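Local atomic coordinates of penicillin-binding protein A (Mycobacterium tuberculosis, PDB entry 3UN7), a protein that probably cross-links the peptidoglycan cell wall as a membrane-bound, penicillin-binding D,D-transpeptidase acting on D-Ala-D-Ala peptides and helping to regulate cell length. Residues S148-D153 against T181-S186; L315-N320 against H411-A416; V427-E432 against A447-A452. All blocks are in the same frame, centred on the assembly; numbering follows the deposited sequence.

Contact 1 (S148-D153 against T181-S186); sequences SSPSYD and TNRAIS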
# COMPACT_ATOMS: atom_id res chain seq x y z
N SER A 148 -8.14 3.90 0.56
CA SER A 148 -8.50 3.28 1.84
C SER A 148 -10.02 3.16 1.88
O SER A 148 -10.73 4.01 1.35
CB SER A 148 -7.96 4.11 3.02
OG SER A 148 -8.07 3.39 4.24
N SER A 149 -10.52 2.08 2.48
CA SER A 149 -11.95 1.80 2.50
C SER A 149 -12.30 1.12 3.84
O SER A 149 -11.56 0.25 4.30
CB SER A 149 -12.32 0.91 1.30
OG SER A 149 -13.71 0.67 1.21
N PRO A 150 -13.40 1.56 4.50
CA PRO A 150 -14.30 2.65 4.14
C PRO A 150 -13.56 3.98 4.24
O PRO A 150 -12.49 4.04 4.84
CB PRO A 150 -15.41 2.57 5.21
CG PRO A 150 -14.74 1.92 6.39
CD PRO A 150 -13.79 0.92 5.77
N SER A 151 -14.11 5.03 3.63
CA SER A 151 -13.53 6.36 3.75
C SER A 151 -14.59 7.28 4.32
O SER A 151 -15.63 6.81 4.78
CB SER A 151 -13.02 6.83 2.39
OG SER A 151 -12.17 7.96 2.53
N TYR A 152 -14.35 8.59 4.29
CA TYR A 152 -15.25 9.56 4.89
C TYR A 152 -15.28 10.79 3.99
O TYR A 152 -14.46 10.93 3.09
CB TYR A 152 -14.77 9.96 6.29
CG TYR A 152 -13.50 10.76 6.27
CD1 TYR A 152 -13.54 12.16 6.39
CD2 TYR A 152 -12.26 10.14 6.09
CE1 TYR A 152 -12.38 12.92 6.32
CE2 TYR A 152 -11.10 10.89 6.04
CZ TYR A 152 -11.17 12.28 6.15
OH TYR A 152 -10.01 13.01 6.11
N ASP A 153 -16.19 11.71 4.28
CA ASP A 153 -16.34 12.91 3.47
C ASP A 153 -15.69 14.12 4.17
O ASP A 153 -16.26 14.65 5.12
CB ASP A 153 -17.83 13.14 3.21
CG ASP A 153 -18.11 14.38 2.39
OD1 ASP A 153 -17.15 15.08 2.00
OD2 ASP A 153 -19.30 14.64 2.13
N THR A 181 -9.16 6.33 9.39
CA THR A 181 -7.85 5.68 9.24
C THR A 181 -7.45 5.59 7.76
O THR A 181 -8.25 5.19 6.90
CB THR A 181 -7.84 4.29 9.93
OG1 THR A 181 -8.22 4.45 11.31
CG2 THR A 181 -6.44 3.66 9.90
N ASN A 182 -6.22 6.03 7.46
CA ASN A 182 -5.67 5.80 6.14
C ASN A 182 -4.98 4.45 6.20
O ASN A 182 -3.83 4.34 6.60
CB ASN A 182 -4.69 6.92 5.74
CG ASN A 182 -4.12 6.71 4.36
OD1 ASN A 182 -4.21 5.61 3.81
ND2 ASN A 182 -3.54 7.76 3.78
N ARG A 183 -5.73 3.41 5.84
CA ARG A 183 -5.28 2.03 5.93
C ARG A 183 -4.07 1.71 5.05
O ARG A 183 -3.33 0.78 5.34
CB ARG A 183 -6.43 1.07 5.59
CG ARG A 183 -7.47 1.00 6.70
CD ARG A 183 -8.71 0.14 6.35
NE ARG A 183 -9.35 -0.29 7.59
CZ ARG A 183 -10.18 0.45 8.33
NH1 ARG A 183 -10.67 -0.07 9.46
NH2 ARG A 183 -10.52 1.69 7.97
N ALA A 184 -3.88 2.49 3.99
CA ALA A 184 -2.78 2.25 3.05
C ALA A 184 -1.40 2.49 3.67
O ALA A 184 -0.42 1.84 3.28
CB ALA A 184 -2.94 3.13 1.83
N ILE A 185 -1.32 3.42 4.63
CA ILE A 185 -0.02 3.85 5.20
C ILE A 185 0.05 3.92 6.72
O ILE A 185 1.15 3.99 7.26
CB ILE A 185 0.42 5.23 4.67
CG1 ILE A 185 -0.58 6.34 5.07
CG2 ILE A 185 0.62 5.17 3.16
CD1 ILE A 185 -0.08 7.78 4.78
N SER A 186 -1.09 3.95 7.39
CA SER A 186 -1.14 4.18 8.85
C SER A 186 -1.38 2.91 9.65
O SER A 186 -1.24 2.92 10.87
CB SER A 186 -2.24 5.19 9.21
OG SER A 186 -1.94 6.48 8.72
O HOH W 1 -10.09 3.59 5.83
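Ser-148 and Arg-183 join the end of an edge strand of the five-stranded transpeptidase sheet to the irregular loop that precedes helix 196-205. They illustrate how a strand end can be tied to a loop by side-chain and water bonds. A hydrogen bond runs directly from Arg-183 N to Ser-148 OG, 2.8 Å long with an N-H...O angle of 155°. Ser-148 holds OG anti to its own backbone N (chi1 -168°), and this hydroxyl also lies 3.1 Å from Arg-183 CB.

Van der Waals contacts follow the arginine outward. Its chain, extended from CG to NE, carries CD past Ser-149 O at 3.5 Å, and one face of the guanidinium lies against Pro-150 CD, 4.0 Å from NH2. A cis peptide bond precedes that proline. The charge is met beyond the loop, by a salt bridge from NE to Glu-432, while Ala-177 O and Ser-178 O accept from NH1 and NH2.

The third kind of link is a water with four hydrogen bonds. It accepts from Ser-148 OG and, in the guanidinium plane, from Arg-183 NH2; it donates to Thr-181 O at 2.7 Å and to Pro-150 O at 2.6 Å.

Contact 2 (L315-N320 against H411-A416); sequences LTPLAN and HAWYIA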
# COMPACT_ATOMS: atom_id res chain seq x y z
N LEU A 315 3.00 -5.39 8.08
CA LEU A 315 3.36 -4.51 6.97
C LEU A 315 2.20 -3.58 6.65
O LEU A 315 1.04 -3.97 6.76
CB LEU A 315 3.65 -5.35 5.72
CG LEU A 315 5.03 -5.90 5.34
CD1 LEU A 315 5.57 -6.86 6.35
CD2 LEU A 315 4.95 -6.57 3.99
N THR A 316 2.52 -2.36 6.23
CA THR A 316 1.51 -1.48 5.65
C THR A 316 1.25 -1.99 4.25
O THR A 316 2.12 -2.65 3.67
CB THR A 316 1.97 -0.02 5.57
OG1 THR A 316 3.12 0.08 4.73
CG2 THR A 316 2.29 0.55 6.97
N PRO A 317 0.05 -1.76 3.70
CA PRO A 317 -0.16 -2.00 2.27
C PRO A 317 0.87 -1.29 1.36
O PRO A 317 1.32 -1.88 0.39
CB PRO A 317 -1.58 -1.49 2.04
CG PRO A 317 -2.27 -1.78 3.39
CD PRO A 317 -1.20 -1.38 4.40
N LEU A 318 1.25 -0.06 1.69
CA LEU A 318 2.32 0.60 0.94
C LEU A 318 3.65 -0.18 0.94
O LEU A 318 4.31 -0.29 -0.10
CB LEU A 318 2.55 2.02 1.47
CG LEU A 318 3.72 2.80 0.86
CD1 LEU A 318 3.49 3.07 -0.61
CD2 LEU A 318 4.00 4.12 1.63
N ALA A 319 4.05 -0.70 2.11
CA ALA A 319 5.27 -1.53 2.19
C ALA A 319 5.16 -2.80 1.32
O ALA A 319 6.13 -3.20 0.67
CB ALA A 319 5.59 -1.88 3.65
N ASN A 320 3.99 -3.43 1.29
CA ASN A 320 3.81 -4.59 0.41
C ASN A 320 3.85 -4.20 -1.08
O ASN A 320 4.44 -4.91 -1.88
CB ASN A 320 2.57 -5.42 0.77
CG ASN A 320 2.88 -6.93 0.93
OD1 ASN A 320 3.97 -7.39 0.61
ND2 ASN A 320 1.89 -7.69 1.40
N HIS A 411 -7.34 -12.13 6.23
CA HIS A 411 -7.23 -11.08 5.23
C HIS A 411 -6.87 -11.67 3.87
O HIS A 411 -6.28 -12.75 3.80
CB HIS A 411 -6.14 -10.09 5.62
CG HIS A 411 -6.35 -9.43 6.95
ND1 HIS A 411 -7.59 -9.01 7.38
CD2 HIS A 411 -5.48 -9.11 7.93
CE1 HIS A 411 -7.47 -8.47 8.58
NE2 HIS A 411 -6.20 -8.51 8.94
N ALA A 412 -7.19 -10.96 2.79
CA ALA A 412 -6.82 -11.40 1.45
C ALA A 412 -5.92 -10.34 0.86
O ALA A 412 -6.30 -9.17 0.85
CB ALA A 412 -8.04 -11.60 0.59
N TRP A 413 -4.75 -10.75 0.40
CA TRP A 413 -3.76 -9.87 -0.17
C TRP A 413 -3.52 -10.24 -1.63
O TRP A 413 -3.57 -11.42 -1.99
CB TRP A 413 -2.42 -10.06 0.51
CG TRP A 413 -2.18 -9.41 1.85
CD1 TRP A 413 -2.27 -10.01 3.07
CD2 TRP A 413 -1.70 -8.08 2.09
NE1 TRP A 413 -1.92 -9.12 4.07
CE2 TRP A 413 -1.55 -7.93 3.48
CE3 TRP A 413 -1.40 -6.99 1.25
CZ2 TRP A 413 -1.11 -6.73 4.07
CZ3 TRP A 413 -0.96 -5.78 1.84
CH2 TRP A 413 -0.82 -5.67 3.23
N TYR A 414 -3.21 -9.23 -2.44
CA TYR A 414 -2.67 -9.43 -3.78
C TYR A 414 -1.58 -8.38 -3.96
O TYR A 414 -1.84 -7.21 -3.76
CB TYR A 414 -3.75 -9.21 -4.82
CG TYR A 414 -3.38 -9.42 -6.29
CD1 TYR A 414 -3.25 -10.70 -6.82
CD2 TYR A 414 -3.24 -8.33 -7.15
CE1 TYR A 414 -2.96 -10.89 -8.17
CE2 TYR A 414 -2.95 -8.49 -8.48
CZ TYR A 414 -2.80 -9.77 -8.99
OH TYR A 414 -2.52 -9.90 -10.32
N ILE A 415 -0.37 -8.81 -4.29
CA ILE A 415 0.68 -7.87 -4.67
C ILE A 415 1.15 -8.23 -6.08
O ILE A 415 1.20 -9.41 -6.43
CB ILE A 415 1.84 -7.79 -3.65
CG1 ILE A 415 2.55 -9.15 -3.47
CG2 ILE A 415 1.32 -7.30 -2.28
CD1 ILE A 415 3.90 -9.03 -2.74
N ALA A 416 1.46 -7.21 -6.89
CA ALA A 416 1.68 -7.48 -8.31
C ALA A 416 2.38 -6.35 -9.02
O ALA A 416 2.45 -5.23 -8.52
CB ALA A 416 0.35 -7.79 -9.01
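Asn-320, in the first turn of helix 317-328, lies against Trp-413 and Ile-415, which project from strand 411-418 of the transpeptidase sheet; helix and sheet thus pack largely through one amide, one indole and one branched aliphatic chain. Followed outward, Asn-320 CB meets both partners, with Trp-413 CZ3 at 3.7 Å and Ile-415 CG2 at a similar distance. Asn-320 CG comes closest to the isoleucine, 3.6 Å from its CG2. At the tip the amide divides: OD1 lies 3.7 Å from Ile-415 CD1, whereas ND2 stands 3.3 Å above the indole plane, offset toward the rim and 3.4 Å from Trp-413 CE3. The amide and ring planes are 79° apart. Asn-320 chi1 is -129°, away from a staggered position, which may reflect some strain in placing CG here.

Trp-413 CG is anti to its carbonyl carbon (chi1 -80°), and the far end of the ring reaches the helix start, where Pro-317 CA meets the edge in plane, 3.9 Å from CH2. Thr-316 caps that helix, its OG1 accepting from Ala-319 N.

Outside the pair, Trp-413 NE1 donates to Pro-190 O, and Asn-320 ND2 is hydrogen-bonded to Thr-194 OG1; Thr-194 follows Ser-193, the probable acyl-ester nucleophile, in the chain. The ND2 hydrogen anti to OD1 is directed at the six-membered ring, consistent with a favourable N-H to pi interaction, and Asn-320 probably acts as a second-shell residue.

Contact 3 (V427-E432 against A447-A452); sequences VAVLVE and APIGRA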
# COMPACT_ATOMS: atom_id res chain seq x y z
N VAL A 427 1.28 -2.91 -7.53
CA VAL A 427 0.09 -2.72 -6.70
C VAL A 427 0.12 -3.60 -5.47
O VAL A 427 0.78 -4.65 -5.45
CB VAL A 427 -1.25 -2.97 -7.48
CG1 VAL A 427 -1.35 -2.06 -8.70
CG2 VAL A 427 -1.42 -4.47 -7.91
N ALA A 428 -0.55 -3.15 -4.43
CA ALA A 428 -0.90 -4.01 -3.31
C ALA A 428 -2.36 -3.80 -3.00
O ALA A 428 -2.82 -2.66 -2.91
CB ALA A 428 -0.07 -3.72 -2.08
N VAL A 429 -3.07 -4.91 -2.84
CA VAL A 429 -4.47 -4.88 -2.44
C VAL A 429 -4.54 -5.63 -1.14
O VAL A 429 -4.05 -6.77 -1.03
CB VAL A 429 -5.37 -5.57 -3.47
CG1 VAL A 429 -6.84 -5.59 -3.01
CG2 VAL A 429 -5.22 -4.90 -4.82
N LEU A 430 -5.10 -4.98 -0.13
CA LEU A 430 -5.48 -5.69 1.08
C LEU A 430 -6.99 -5.62 1.27
O LEU A 430 -7.56 -4.51 1.35
CB LEU A 430 -4.76 -5.13 2.31
CG LEU A 430 -5.41 -5.65 3.60
CD1 LEU A 430 -4.89 -7.03 4.00
CD2 LEU A 430 -5.21 -4.63 4.68
N VAL A 431 -7.65 -6.79 1.31
CA VAL A 431 -9.06 -6.87 1.65
C VAL A 431 -9.16 -7.50 3.03
O VAL A 431 -8.90 -8.71 3.20
CB VAL A 431 -9.87 -7.75 0.65
CG1 VAL A 431 -11.31 -7.82 1.09
CG2 VAL A 431 -9.78 -7.18 -0.78
N GLU A 432 -9.51 -6.68 4.01
CA GLU A 432 -9.66 -7.16 5.38
C GLU A 432 -10.80 -8.18 5.47
O GLU A 432 -11.90 -7.95 4.96
CB GLU A 432 -9.91 -5.98 6.33
CG GLU A 432 -8.73 -5.02 6.42
CD GLU A 432 -8.83 -4.05 7.58
OE1 GLU A 432 -9.28 -4.46 8.67
OE2 GLU A 432 -8.44 -2.88 7.40
N ALA A 447 -7.49 -10.43 -5.87
CA ALA A 447 -6.83 -10.48 -7.19
C ALA A 447 -7.46 -9.61 -8.30
O ALA A 447 -6.74 -8.85 -8.96
CB ALA A 447 -6.68 -11.94 -7.66
N PRO A 448 -8.78 -9.75 -8.55
CA PRO A 448 -9.35 -8.92 -9.64
C PRO A 448 -9.36 -7.41 -9.34
O PRO A 448 -9.39 -6.61 -10.26
CB PRO A 448 -10.78 -9.44 -9.80
CG PRO A 448 -11.07 -10.16 -8.53
CD PRO A 448 -9.79 -10.64 -7.95
N ILE A 449 -9.35 -7.05 -8.06
CA ILE A 449 -9.19 -5.64 -7.64
C ILE A 449 -7.82 -5.13 -8.10
O ILE A 449 -7.71 -4.02 -8.63
CB ILE A 449 -9.36 -5.47 -6.11
CG1 ILE A 449 -10.79 -5.83 -5.70
CG2 ILE A 449 -9.01 -4.02 -5.68
CD1 ILE A 449 -11.05 -6.02 -4.21
N GLY A 450 -6.79 -5.94 -7.87
CA GLY A 450 -5.43 -5.62 -8.32
C GLY A 450 -5.34 -5.49 -9.83
O GLY A 450 -4.73 -4.56 -10.34
N ARG A 451 -5.96 -6.42 -10.55
CA ARG A 451 -5.94 -6.42 -12.00
C ARG A 451 -6.70 -5.24 -12.60
O ARG A 451 -6.25 -4.68 -13.59
CB ARG A 451 -6.43 -7.75 -12.58
CG ARG A 451 -5.57 -8.93 -12.15
CD ARG A 451 -5.88 -10.19 -12.95
NE ARG A 451 -5.13 -11.29 -12.37
CZ ARG A 451 -5.65 -12.21 -11.57
NH1 ARG A 451 -6.95 -12.19 -11.29
NH2 ARG A 451 -4.87 -13.16 -11.06
N ALA A 452 -7.83 -4.84 -11.98
CA ALA A 452 -8.56 -3.63 -12.44
C ALA A 452 -7.70 -2.38 -12.28
O ALA A 452 -7.80 -1.43 -13.06
CB ALA A 452 -9.87 -3.46 -11.67
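Val-429 and Ile-449 meet without any side-chain ring, amide or guanidinium between them; the flat groups that take part are the backbone peptide units on the two sides of Gly-450. Val-429 CG2 lies 3.6 Å from both Gly-450 N and Gly-450 CA, and Val-427 CG2 approaches the carbonyl of the next unit, 4.1 Å from Gly-450 O. Val-429 CA and Gly-450 CA are 6.0 Å apart, and the valine methyl rests directly on the glycine backbone.

The rest is aliphatic. Val-429 straddles the helix surface with its two methyls: CG1, anti to the backbone N (chi1 177°), touches Ile-449 CG2 at 3.8 Å, while CG2 goes to the glycine. Ile-449 in turn reaches two strand residues, its CD1 packing against Val-431 CG2, also at 3.8 Å. In both of these pairs the side chains are inclined to each other. No hydrogen bond joins the segments, so shape and burial carry the contact.

This is helix-on-sheet packing of the transpeptidase domain. Strand 427-431 and helix 447-452 run roughly antiparallel, at 145°, their axes 8.1 Å apart at closest approach. The strand is flanked in the sheet by strands 131-136 and 411-418; the C-terminal helix 446-458 lies on this face, and Ile-449 also touches Ala-120 and Met-121 of helix 111-123.

How the contacts relate
All three contacts involve one five-stranded antiparallel sheet and show chemistry changing with place in the fold. Contacts 2 and 3 are fully buried, with centres 8 Å apart, and use neighbouring strands, joined by backbone bonds such as Val-429 N to Tyr-414 O. Contact 2 engages helix 317-328 with an amide, an indole and aliphatic groups near the predicted nucleophile; contact 3, away from that site, covers the other face with aliphatic groups alone. Contact 1, partly buried at a strand end, relies on hydrogen bonds and water. It joins contact 2 through Ala-184 O and Leu-318 N, and contact 3 through the Arg-183 to Glu-432 salt bridge.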